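PDB 2OH3: COG1633: Uncharacterized conserved protein, which binds zinc and is a rubrerythrin-like four-helix-bundle protein of the ferritin superfamily whose biochemical role is uncharacterised. Local coordinates for residues A[8-13]-A[111-115]; A[17-21]-A[49-54]; A[24-29]-A[43-47]; A[101-106]-A[138-143]. The contacts are given in a common frame with arbitrary orientation. Where two conformers were deposited one is given. Residue numbers count along the deposited sequence, not the author numbering.

Contact 1 (A[8-13]-A[111-115])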
loop_
_atom_site.group_PDB
_atom_site.type_symbol
_atom_site.label_atom_id
_atom_site.label_comp_id
_atom_site.label_asym_id
_atom_site.label_seq_id
_atom_site.Cartn_x
_atom_site.Cartn_y
_atom_site.Cartn_z
ATOM N N GLU A 8 -2.030 -19.460 8.127
ATOM C CA GLU A 8 -2.616 -18.159 7.897
ATOM C C GLU A 8 -2.029 -17.120 8.830
ATOM O O GLU A 8 -1.699 -16.029 8.375
ATOM C CB GLU A 8 -4.136 -18.204 8.063
ATOM C CG GLU A 8 -4.827 -18.934 6.945
ATOM C CD GLU A 8 -6.309 -19.138 7.207
ATOM O OE1 GLU A 8 -6.731 -19.270 8.375
ATOM O OE2 GLU A 8 -7.061 -19.155 6.221
ATOM N N PHE A 9 -1.883 -17.463 10.111
ATOM C CA PHE A 9 -1.291 -16.537 11.088
ATOM C C PHE A 9 0.162 -16.173 10.732
ATOM O O PHE A 9 0.523 -14.991 10.696
ATOM C CB PHE A 9 -1.376 -17.100 12.498
ATOM C CG PHE A 9 -0.784 -16.194 13.566
ATOM C CD1 PHE A 9 -1.524 -15.174 14.118
ATOM C CD2 PHE A 9 0.520 -16.375 14.006
ATOM C CE1 PHE A 9 -0.990 -14.361 15.084
ATOM C CE2 PHE A 9 1.063 -15.545 14.950
ATOM C CZ PHE A 9 0.318 -14.565 15.502
ATOM N N LEU A 10 0.979 -17.184 10.441
ATOM C CA LEU A 10 2.365 -16.949 10.084
ATOM C C LEU A 10 2.477 -16.130 8.783
ATOM O O LEU A 10 3.340 -15.268 8.689
ATOM C CB LEU A 10 3.120 -18.260 9.986
ATOM C CG LEU A 10 3.230 -19.002 11.342
ATOM C CD1 LEU A 10 3.965 -20.305 11.123
ATOM C CD2 LEU A 10 3.912 -18.133 12.418
ATOM N N ALA A 11 1.587 -16.350 7.827
ATOM C CA ALA A 11 1.545 -15.541 6.598
ATOM C C ALA A 11 1.250 -14.102 6.913
ATOM O O ALA A 11 1.876 -13.189 6.345
ATOM C CB ALA A 11 0.521 -16.099 5.584
ATOM N N HIS A 12 0.312 -13.876 7.827
ATOM C CA HIS A 12 0.013 -12.526 8.260
ATOM C C HIS A 12 1.225 -11.895 8.948
ATOM O O HIS A 12 1.691 -10.808 8.600
ATOM C CB HIS A 12 -1.196 -12.495 9.189
ATOM C CG HIS A 12 -2.500 -12.351 8.479
ATOM N ND1 HIS A 12 -3.175 -13.425 7.920
ATOM C CD2 HIS A 12 -3.284 -11.265 8.267
ATOM C CE1 HIS A 12 -4.305 -13.002 7.381
ATOM N NE2 HIS A 12 -4.392 -11.697 7.574
ATOM N N ALA A 13 1.775 -12.593 9.913
ATOM C CA ALA A 13 2.913 -12.079 10.632
ATOM C C ALA A 13 4.098 -11.724 9.732
ATOM O O ALA A 13 4.704 -10.663 9.908
ATOM C CB ALA A 13 3.313 -13.066 11.733
ATOM N N TYR A 111 -4.522 -6.926 14.991
ATOM C CA TYR A 111 -4.559 -8.226 14.284
ATOM C C TYR A 111 -4.099 -9.394 15.154
ATOM O O TYR A 111 -4.712 -10.472 15.204
ATOM C CB TYR A 111 -3.714 -8.239 13.006
ATOM C CG TYR A 111 -3.621 -9.676 12.486
ATOM C CD1 TYR A 111 -4.694 -10.264 11.842
ATOM C CD2 TYR A 111 -2.521 -10.459 12.754
ATOM C CE1 TYR A 111 -4.657 -11.592 11.432
ATOM C CE2 TYR A 111 -2.462 -11.813 12.318
ATOM C CZ TYR A 111 -3.512 -12.349 11.662
ATOM O OH TYR A 111 -3.501 -13.659 11.242
ATOM N N TYR A 112 -2.977 -9.208 15.813
ATOM C CA TYR A 112 -2.483 -10.234 16.708
ATOM C C TYR A 112 -3.455 -10.536 17.849
ATOM O O TYR A 112 -3.707 -11.682 18.143
ATOM C CB TYR A 112 -1.121 -9.841 17.243
ATOM C CG TYR A 112 -0.017 -9.850 16.178
ATOM C CD1 TYR A 112 0.129 -10.897 15.288
ATOM C CD2 TYR A 112 0.861 -8.780 16.074
ATOM C CE1 TYR A 112 1.173 -10.886 14.302
ATOM C CE2 TYR A 112 1.864 -8.739 15.126
ATOM C CZ TYR A 112 2.033 -9.797 14.251
ATOM O OH TYR A 112 3.050 -9.725 13.310
ATOM N N LYS A 113 -4.007 -9.515 18.486
ATOM C CA LYS A 113 -4.969 -9.746 19.567
ATOM C C LYS A 113 -6.219 -10.487 19.110
ATOM O O LYS A 113 -6.771 -11.325 19.828
ATOM C CB LYS A 113 -5.406 -8.412 20.148
ATOM C CG LYS A 113 -4.360 -7.724 20.990
ATOM C CD LYS A 113 -4.808 -6.315 21.367
ATOM C CE LYS A 113 -5.950 -6.296 22.341
ATOM N NZ LYS A 113 -5.549 -6.962 23.617
ATOM N N GLU A 114 -6.696 -10.124 17.928
ATOM C CA GLU A 114 -7.899 -10.716 17.349
ATOM C C GLU A 114 -7.663 -12.197 16.988
ATOM O O GLU A 114 -8.522 -13.045 17.197
ATOM C CB GLU A 114 -8.274 -9.907 16.088
ATOM C CG GLU A 114 -9.673 -10.070 15.586
ATOM C CD GLU A 114 -10.689 -9.441 16.513
ATOM O OE1 GLU A 114 -10.327 -8.501 17.270
ATOM O OE2 GLU A 114 -11.854 -9.902 16.483
ATOM N N ALA A 115 -6.484 -12.495 16.447
ATOM C CA ALA A 115 -6.114 -13.852 16.120
ATOM C C ALA A 115 -6.002 -14.694 17.389
ATOM O O ALA A 115 -6.567 -15.786 17.465
ATOM C CB ALA A 115 -4.821 -13.869 15.349
#
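This is an aromatic-rich, antiparallel helix-helix contact toward one end of the bundle, where residues 8-13 near the start of helix 6-33 face residues 111-115 near the end of helix 94-118. The two short axes run at 172° and come no closer than 11.5 Å, so the backbones stand well apart and rings fill the space between them. Phe9 pairs in register with Ala115, His12 with Tyr111 and Ala13 with Tyr112. The main ring contact is an offset stack of the His12 imidazole on the Tyr111 phenol, with centroids 4.4 Å apart and planes at 9°. Tyr111 reaches far enough for its OH to lie over one imidazole face, 3.2 Å from His12 CG, and to approach CA of Phe9 at 3.6 Å. Deeper in, Phe9 CE1 meets Tyr112 CD1 at 3.6 Å, the two planes inclined at 57°, while Phe9 CD1 lies 3.8 Å from CB of the small Ala115. Ala13 CB abuts the edge of the Tyr112 ring, 4.0 Å from CE1. Phe9 also packs on Val124 and Leu127, and Tyr112 makes an edge-to-face pair with Phe131, so helix 122-148 closes the inner side. His12 ND1 donates to Glu8 O at 3.0 Å, which places a proton on that nitrogen and fixes the imidazole to its own helix. Ring stacking and apolar contact thus account for most of what joins the helices here.

Contact 2 (A[17-21]-A[49-54]). With IMD (imidazole), chain C.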
loop_
_atom_site.group_PDB
_atom_site.type_symbol
_atom_site.label_atom_id
_atom_site.label_comp_id
_atom_site.label_asym_id
_atom_site.label_seq_id
_atom_site.Cartn_x
_atom_site.Cartn_y
_atom_site.Cartn_z
ATOM N N GLU A 17 5.506 -7.821 8.987
ATOM C CA GLU A 17 6.906 -7.492 9.234
ATOM C C GLU A 17 7.682 -7.056 8.001
ATOM O O GLU A 17 8.459 -6.118 8.069
ATOM C CB GLU A 17 7.627 -8.694 9.872
ATOM C CG GLU A 17 7.193 -8.935 11.324
ATOM C CD GLU A 17 7.454 -7.695 12.208
ATOM O OE1 GLU A 17 8.182 -6.796 11.715
ATOM O OE2 GLU A 17 6.920 -7.590 13.345
ATOM N N THR A 18 7.500 -7.726 6.881
ATOM C CA THR A 18 8.057 -7.244 5.631
ATOM C C THR A 18 7.581 -5.803 5.338
ATOM O O THR A 18 8.374 -4.910 5.001
ATOM C CB THR A 18 7.666 -8.206 4.485
ATOM O OG1 THR A 18 8.118 -9.520 4.827
ATOM C CG2 THR A 18 8.303 -7.810 3.173
ATOM N N GLU A 19 6.285 -5.580 5.512
ATOM C CA GLU A 19 5.721 -4.264 5.327
ATOM C C GLU A 19 6.349 -3.277 6.313
ATOM O O GLU A 19 6.806 -2.244 5.892
ATOM C CB GLU A 19 4.186 -4.295 5.445
ATOM C CG GLU A 19 3.538 -2.916 5.453
ATOM C CD GLU A 19 3.436 -2.248 4.076
ATOM O OE1 GLU A 19 3.997 -2.745 3.088
ATOM O OE2 GLU A 19 2.739 -1.206 3.954
ATOM N N ALA A 20 6.380 -3.582 7.607
ATOM C CA ALA A 20 6.952 -2.664 8.597
ATOM C C ALA A 20 8.393 -2.282 8.284
ATOM O O ALA A 20 8.757 -1.117 8.351
ATOM C CB ALA A 20 6.864 -3.222 9.987
ATOM N N ALA A 21 9.228 -3.251 7.949
ATOM C CA ALA A 21 10.594 -2.944 7.581
ATOM C C ALA A 21 10.712 -1.932 6.460
ATOM O O ALA A 21 11.554 -1.048 6.540
ATOM C CB ALA A 21 11.360 -4.206 7.196
ATOM N N PHE A 49 14.149 -4.190 14.251
ATOM C CA PHE A 49 13.310 -5.137 14.956
ATOM C C PHE A 49 12.522 -5.957 13.908
ATOM O O PHE A 49 12.398 -7.198 14.044
ATOM C CB PHE A 49 12.349 -4.421 15.936
ATOM C CG PHE A 49 11.277 -5.329 16.490
ATOM C CD1 PHE A 49 10.127 -5.598 15.760
ATOM C CD2 PHE A 49 11.434 -5.941 17.712
ATOM C CE1 PHE A 49 9.124 -6.459 16.261
ATOM C CE2 PHE A 49 10.443 -6.823 18.214
ATOM C CZ PHE A 49 9.291 -7.067 17.484
ATOM N N SER A 50 11.977 -5.289 12.875
ATOM C CA SER A 50 11.224 -6.011 11.834
ATOM C C SER A 50 12.026 -7.138 11.203
ATOM O O SER A 50 11.539 -8.229 11.066
ATOM C CB SER A 50 10.783 -5.104 10.706
ATOM O OG SER A 50 10.306 -5.903 9.644
ATOM N N THR A 51 13.243 -6.846 10.795
ATOM C CA THR A 51 14.113 -7.819 10.196
ATOM C C THR A 51 14.360 -9.008 11.105
ATOM O O THR A 51 14.267 -10.156 10.658
ATOM C CB THR A 51 15.433 -7.162 9.850
ATOM O OG1 THR A 51 15.154 -6.100 8.935
ATOM C CG2 THR A 51 16.388 -8.145 9.253
ATOM N N LEU A 52 14.687 -8.728 12.365
ATOM C CA LEU A 52 14.974 -9.770 13.346
ATOM C C LEU A 52 13.770 -10.651 13.624
ATOM O O LEU A 52 13.859 -11.881 13.605
ATOM C CB LEU A 52 15.474 -9.147 14.653
ATOM C CG LEU A 52 16.861 -8.523 14.591
ATOM C CD1 LEU A 52 17.162 -7.841 15.894
ATOM C CD2 LEU A 52 17.922 -9.575 14.298
ATOM N N HIS A 53 12.643 -10.005 13.865
ATOM C CA HIS A 53 11.380 -10.671 14.111
ATOM C C HIS A 53 10.847 -11.425 12.884
ATOM O O HIS A 53 10.420 -12.577 12.975
ATOM C CB HIS A 53 10.308 -9.645 14.576
ATOM C CG HIS A 53 9.172 -10.276 15.316
ATOM N ND1 HIS A 53 7.847 -10.105 14.963
ATOM C CD2 HIS A 53 9.174 -11.126 16.378
ATOM C CE1 HIS A 53 7.084 -10.811 15.786
ATOM N NE2 HIS A 53 7.861 -11.434 16.655
ATOM N N GLY A 54 10.862 -10.756 11.745
ATOM C CA GLY A 54 10.545 -11.399 10.487
ATOM C C GLY A 54 11.351 -12.657 10.256
ATOM O O GLY A 54 10.818 -13.636 9.737
HETATM N N1 IMD C . 7.047 -3.152 14.766
HETATM C C2 IMD C . 6.881 -4.402 14.332
HETATM N N3 IMD C . 7.840 -4.625 13.359
HETATM C C4 IMD C . 8.570 -3.523 13.208
HETATM C C5 IMD C . 8.086 -2.599 14.093
#
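Phe49 opens the segment with its ring edge toward the carboxylate of Glu17, CE1 lying 3.8 Å from OE2; the same edge meets an imidazole, probably from the crystallisation liquor, CD1 to N3 at 3.5 Å. Helix 37-61 runs antiparallel to helix 6-33, at 160°, the local axes 8.5 Å apart, and Ser50 sits at the closest point, its CA 5.3 Å from that of Glu17. Ser50 is a knob among Glu17, Thr18, Ala20 and Ala21. In the conformer given, Ser50 OG donates a very short hydrogen bond to Glu17 O at 2.4 Å and also crowds Ala21 CB at 3.2 Å. The chain then turns Thr51 and Leu52 off the interface. His53 comes back to it, and its ND1 donates to Glu17 OE2 at 3.1 Å, while its ring pairs edge-to-face with Phe131. At Gly54 the missing side chain leaves room for Glu17, whose CB lies 4.0 Å from Gly54 CA. Glu17 is thus itself a knob, set among Phe49, Ser50, His53 and Gly54. Glu17 OE1 accepts a hydrogen bond from imidazole N3 at 2.7 Å, so each carboxylate oxygen has its own donor. A glutamate on the first helix facing a histidine on the second recalls the metal-ligand layout of ferritin-like di-iron bundles, although Ser50 stands where their second-helix ExxH motif would have its glutamate.

Contact 3 (A[24-29]-A[43-47])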
loop_
_atom_site.group_PDB
_atom_site.type_symbol
_atom_site.label_atom_id
_atom_site.label_comp_id
_atom_site.label_asym_id
_atom_site.label_seq_id
_atom_site.Cartn_x
_atom_site.Cartn_y
_atom_site.Cartn_z
ATOM N N TYR A 24 9.198 1.698 7.706
ATOM C CA TYR A 24 10.187 2.311 8.610
ATOM C C TYR A 24 11.495 2.759 7.976
ATOM O O TYR A 24 11.991 3.793 8.360
ATOM C CB TYR A 24 10.456 1.400 9.784
ATOM C CG TYR A 24 9.391 1.471 10.863
ATOM C CD1 TYR A 24 9.150 2.660 11.530
ATOM C CD2 TYR A 24 8.689 0.349 11.255
ATOM C CE1 TYR A 24 8.193 2.754 12.514
ATOM C CE2 TYR A 24 7.767 0.408 12.290
ATOM C CZ TYR A 24 7.498 1.641 12.884
ATOM O OH TYR A 24 6.596 1.779 13.897
ATOM N N VAL A 25 12.081 1.992 7.039
ATOM C CA VAL A 25 13.252 2.464 6.328
ATOM C C VAL A 25 12.930 3.754 5.621
ATOM O O VAL A 25 13.685 4.721 5.671
ATOM C CB VAL A 25 13.770 1.436 5.332
ATOM C CG1 VAL A 25 14.784 2.051 4.391
ATOM C CG2 VAL A 25 14.416 0.261 6.085
ATOM N N GLU A 26 11.775 3.775 4.980
ATOM C CA GLU A 26 11.267 4.930 4.248
ATOM C C GLU A 26 11.108 6.151 5.154
ATOM O O GLU A 26 11.586 7.235 4.830
ATOM C CB GLU A 26 9.959 4.477 3.573
ATOM C CG GLU A 26 9.262 5.419 2.746
ATOM C CD GLU A 26 8.125 4.714 1.971
ATOM O OE1 GLU A 26 7.063 4.464 2.581
ATOM O OE2 GLU A 26 8.309 4.388 0.768
ATOM N N LEU A 27 10.486 5.960 6.309
ATOM C CA LEU A 27 10.357 7.040 7.272
ATOM C C LEU A 27 11.716 7.482 7.849
ATOM O O LEU A 27 11.940 8.686 8.027
ATOM C CB LEU A 27 9.385 6.666 8.419
ATOM C CG LEU A 27 7.899 6.423 8.120
ATOM C CD1 LEU A 27 7.253 5.862 9.363
ATOM C CD2 LEU A 27 7.185 7.683 7.665
ATOM N N ALA A 28 12.610 6.527 8.120
ATOM C CA ALA A 28 13.962 6.846 8.585
ATOM C C ALA A 28 14.655 7.760 7.572
ATOM O O ALA A 28 15.227 8.777 7.917
ATOM C CB ALA A 28 14.769 5.565 8.765
ATOM N N ASP A 29 14.566 7.378 6.305
ATOM C CA ASP A 29 15.207 8.101 5.224
ATOM C C ASP A 29 14.722 9.525 5.163
ATOM O O ASP A 29 15.513 10.448 4.914
ATOM C CB ASP A 29 14.953 7.412 3.874
ATOM C CG ASP A 29 15.831 6.191 3.663
ATOM O OD1 ASP A 29 16.747 5.926 4.452
ATOM O OD2 ASP A 29 15.603 5.463 2.696
ATOM N N PHE A 43 13.110 5.143 14.028
ATOM C CA PHE A 43 12.666 4.353 12.870
ATOM C C PHE A 43 13.708 3.332 12.339
ATOM O O PHE A 43 13.332 2.269 11.815
ATOM C CB PHE A 43 12.255 5.277 11.728
ATOM C CG PHE A 43 11.094 6.197 12.052
ATOM C CD1 PHE A 43 10.098 5.807 12.909
ATOM C CD2 PHE A 43 10.989 7.447 11.442
ATOM C CE1 PHE A 43 9.058 6.644 13.177
ATOM C CE2 PHE A 43 9.953 8.297 11.754
ATOM C CZ PHE A 43 9.004 7.896 12.593
ATOM N N ARG A 44 14.989 3.629 12.484
ATOM C CA ARG A 44 15.971 2.594 12.165
ATOM C C ARG A 44 15.853 1.420 13.137
ATOM O O ARG A 44 15.972 0.262 12.736
ATOM C CB ARG A 44 17.391 3.128 12.151
ATOM C CG ARG A 44 17.618 4.160 11.141
ATOM C CD ARG A 44 17.762 3.629 9.732
ATOM N NE ARG A 44 18.078 4.790 8.919
ATOM C CZ ARG A 44 17.740 4.982 7.653
ATOM N NH1 ARG A 44 17.082 4.037 6.958
ATOM N NH2 ARG A 44 18.082 6.149 7.094
ATOM N N ASP A 45 15.601 1.719 14.404
ATOM C CA ASP A 45 15.513 0.715 15.455
ATOM C C ASP A 45 14.348 -0.217 15.143
ATOM O O ASP A 45 14.464 -1.454 15.172
ATOM C CB ASP A 45 15.335 1.433 16.787
ATOM C CG ASP A 45 15.379 0.508 18.004
ATOM O OD1 ASP A 45 16.244 -0.397 18.094
ATOM O OD2 ASP A 45 14.536 0.734 18.906
HETATM N N MSE A 46 13.234 0.392 14.788
HETATM C CA MSE A 46 12.021 -0.336 14.444
HETATM C C MSE A 46 12.203 -1.202 13.197
HETATM O O MSE A 46 11.706 -2.326 13.162
HETATM C CB MSE A 46 10.851 0.634 14.246
HETATM C CG MSE A 46 10.268 1.394 15.495
HETATM SE SE MSE A 46 9.533 0.175 16.884
HETATM C CE MSE A 46 8.627 -0.735 16.032
ATOM N N ALA A 47 12.879 -0.673 12.181
ATOM C CA ALA A 47 13.109 -1.403 10.947
ATOM C C ALA A 47 13.990 -2.614 11.274
ATOM O O ALA A 47 13.851 -3.666 10.668
ATOM C CB ALA A 47 13.806 -0.532 9.912
#
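Helix segments 24-29 and 43-47 run antiparallel at 162° with their axes only 8.2 Å apart, and the CA atoms come to 5.3 Å between Tyr24 and Ala47 and 5.1 Å between Ala28 and Phe43. Alanines at both points permit this closeness: Ala28 CB meets Phe43 CB at 3.9 Å, and Tyr24 CB meets Ala47 CB at the same distance. The Tyr24 ring carries Met46 (selenomethionine here) in a CH-pi contact, with CB 3.5 Å above the centroid, and meets the Phe43 ring obliquely, Tyr24 CD1 to Phe43 CD1 at 3.6 Å, planes at 37°. Leu27 CB makes a CH-pi contact over the Phe43 face, 4.0 Å from its centroid. Toward solvent, the Arg44 guanidinium lies over Ala28 CB and forms a salt bridge with Asp29, NH2 to OD1 at 3.0 Å and NH1 to the same oxygen at 3.2 Å. Tyr24 OH hydrogen-bonds to Glu105 on helix 94-118. Such tight antiparallel pairing is that of the first helical hairpin of a ferritin-like bundle.

Contact 4 (A[101-106]-A[138-143]); sequences ARDNEI and HVVALD. With ZN (zinc ion), chain B.
Arg102 extends alongside Val139, NE 4.0 Å from CG1, and goes on to form a salt bridge from NE to Asp143 OD1 at 2.6 Å; chi1, chi2 and chi3 are all t. Both segments are regular alpha helix, on helices 94-118 and 122-148. They run antiparallel at 162° (signed crossing -162°), axes 9.4 Å apart, with Arg102 and Val139 nearest in register, CA to CA 5.9 Å. Val139 (chi1 t) presents CG2 to Ile106 CG1 at 3.7 Å and to Glu105 CB at 3.9 Å. Leu142 (m, t) sends CD1 between the helices, 3.7 Å from both Arg102 CA and Glu105 CG. Inside the bundle, Glu105 (chi1 and chi2 both m) turns its carboxylate to a zinc ion, OE1 to ZN 2.0 Å, and His138 (chi1 m, chi2 near 173°) binds it through ND1 to ZN at 2.1 Å. Glu105 OE1 and His138 ND1 therefore stand 3.3 Å apart without a hydrogen bond. Glu135 adds a third protein ligand, while Glu105 OE2 hydrogen-bonds to Tyr24 and His138 NE2 to Glu134. Glutamate on the third helix, with Glu135 and His138 forming ExxH on the fourth, is the second half of the metal-ligand pattern of ferritin-like bundles.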
loop_
_atom_site.group_PDB
_atom_site.type_symbol
_atom_site.label_atom_id
_atom_site.label_comp_id
_atom_site.label_asym_id
_atom_site.label_seq_id
_atom_site.Cartn_x
_atom_site.Cartn_y
_atom_site.Cartn_z
ATOM N N ALA A 101 3.216 6.135 11.999
ATOM C CA ALA A 101 3.835 4.855 12.400
ATOM C C ALA A 101 3.041 4.226 13.526
ATOM O O ALA A 101 2.693 3.055 13.496
ATOM C CB ALA A 101 5.298 5.068 12.851
ATOM N N ARG A 102 2.700 5.034 14.519
ATOM C CA ARG A 102 1.871 4.562 15.610
ATOM C C ARG A 102 0.519 3.949 15.193
ATOM O O ARG A 102 0.128 2.930 15.745
ATOM C CB ARG A 102 1.625 5.695 16.580
ATOM C CG ARG A 102 0.882 5.257 17.815
ATOM C CD ARG A 102 0.535 6.486 18.617
ATOM N NE ARG A 102 -0.378 6.135 19.684
ATOM C CZ ARG A 102 -1.675 6.440 19.707
ATOM N NH1 ARG A 102 -2.234 7.114 18.704
ATOM N NH2 ARG A 102 -2.412 6.044 20.746
ATOM N N ASP A 103 -0.226 4.644 14.328
ATOM C CA ASP A 103 -1.463 4.105 13.747
ATOM C C ASP A 103 -1.348 2.685 13.217
ATOM O O ASP A 103 -2.172 1.817 13.494
ATOM C CB ASP A 103 -1.923 4.983 12.593
ATOM C CG ASP A 103 -2.658 6.198 13.053
ATOM O OD1 ASP A 103 -2.906 6.321 14.288
ATOM O OD2 ASP A 103 -2.914 7.067 12.180
ATOM N N ASN A 104 -0.288 2.447 12.477
ATOM C CA ASN A 104 -0.060 1.147 11.902
ATOM C C ASN A 104 0.504 0.097 12.847
ATOM O O ASN A 104 0.219 -1.072 12.689
ATOM C CB ASN A 104 0.739 1.346 10.636
ATOM C CG ASN A 104 -0.062 2.056 9.612
ATOM O OD1 ASN A 104 -0.977 1.467 9.063
ATOM N ND2 ASN A 104 0.214 3.362 9.387
ATOM N N GLU A 105 1.276 0.509 13.852
ATOM C CA GLU A 105 1.664 -0.370 14.943
ATOM C C GLU A 105 0.432 -0.898 15.633
ATOM O O GLU A 105 0.371 -2.067 15.948
ATOM C CB GLU A 105 2.490 0.393 15.994
ATOM C CG GLU A 105 3.911 0.709 15.603
ATOM C CD GLU A 105 4.798 -0.494 15.653
ATOM O OE1 GLU A 105 4.448 -1.442 16.365
ATOM O OE2 GLU A 105 5.851 -0.499 14.992
ATOM N N ILE A 106 -0.516 0.006 15.911
ATOM C CA ILE A 106 -1.787 -0.340 16.539
ATOM C C ILE A 106 -2.632 -1.315 15.701
ATOM O O ILE A 106 -3.207 -2.267 16.244
ATOM C CB ILE A 106 -2.644 0.905 16.835
ATOM C CG1 ILE A 106 -2.009 1.753 17.939
ATOM C CG2 ILE A 106 -4.035 0.480 17.320
ATOM C CD1 ILE A 106 -2.742 3.096 18.228
ATOM N N HIS A 138 5.546 -1.210 21.622
ATOM C CA HIS A 138 5.959 -0.240 20.578
ATOM C C HIS A 138 5.066 0.975 20.546
ATOM O O HIS A 138 5.540 2.101 20.379
ATOM C CB HIS A 138 5.956 -0.875 19.216
ATOM C CG HIS A 138 6.923 -2.001 19.094
ATOM N ND1 HIS A 138 6.986 -2.815 17.985
ATOM C CD2 HIS A 138 7.872 -2.453 19.948
ATOM C CE1 HIS A 138 7.923 -3.729 18.165
ATOM N NE2 HIS A 138 8.490 -3.523 19.337
ATOM N N VAL A 139 3.775 0.743 20.736
ATOM C CA VAL A 139 2.810 1.824 20.755
ATOM C C VAL A 139 3.137 2.728 21.922
ATOM O O VAL A 139 3.233 3.934 21.749
ATOM C CB VAL A 139 1.366 1.284 20.848
ATOM C CG1 VAL A 139 0.373 2.407 20.988
ATOM C CG2 VAL A 139 1.054 0.460 19.600
ATOM N N VAL A 140 3.344 2.149 23.098
ATOM C CA VAL A 140 3.674 2.931 24.284
ATOM C C VAL A 140 4.947 3.761 24.074
ATOM O O VAL A 140 4.984 4.919 24.436
ATOM C CB VAL A 140 3.831 2.018 25.517
ATOM C CG1 VAL A 140 4.437 2.781 26.698
ATOM C CG2 VAL A 140 2.463 1.409 25.900
ATOM N N ALA A 141 5.987 3.157 23.486
ATOM C CA ALA A 141 7.226 3.874 23.175
ATOM C C ALA A 141 7.015 5.062 22.214
ATOM O O ALA A 141 7.541 6.159 22.427
ATOM C CB ALA A 141 8.242 2.912 22.609
ATOM N N LEU A 142 6.247 4.849 21.150
ATOM C CA LEU A 142 5.898 5.928 20.210
ATOM C C LEU A 142 5.060 7.031 20.875
ATOM O O LEU A 142 5.252 8.201 20.567
ATOM C CB LEU A 142 5.190 5.381 18.966
ATOM C CG LEU A 142 6.048 4.508 18.029
ATOM C CD1 LEU A 142 5.217 3.798 17.061
ATOM C CD2 LEU A 142 7.105 5.313 17.292
ATOM N N ASP A 143 4.162 6.665 21.788
ATOM C CA ASP A 143 3.412 7.650 22.611
ATOM C C ASP A 143 4.324 8.573 23.410
ATOM O O ASP A 143 4.054 9.760 23.522
ATOM C CB ASP A 143 2.481 6.960 23.609
ATOM C CG ASP A 143 1.222 6.379 22.976
ATOM O OD1 ASP A 143 0.855 6.786 21.866
ATOM O OD2 ASP A 143 0.569 5.524 23.626
HETATM ZN ZN ZN B . 5.778 -2.920 16.316
#

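Contacts 2, 3 and 4 surround the zinc, and contact 1 sits toward one end, its centre 18 Å from contact 4 and 23 Å from contact 3. Contacts 2 and 3 follow each other along the same helix pair, 11 Å between centres. Contact 3 touches contact 4 through Tyr24 OH and Glu105 OE2 at 2.6 Å, and through Met46 CE, 3.3 Å from His138 ND1; contact 2 does so through Phe49 CE1, 3.5 Å from His138 CE1. The imidazole, probably from the crystallisation liquor, bridges contact 2 and the metal site of contact 4 in this crystal: its N1 lies 2.0 Å from ZN while its N3 reaches Glu17 OE1 at 2.7 Å.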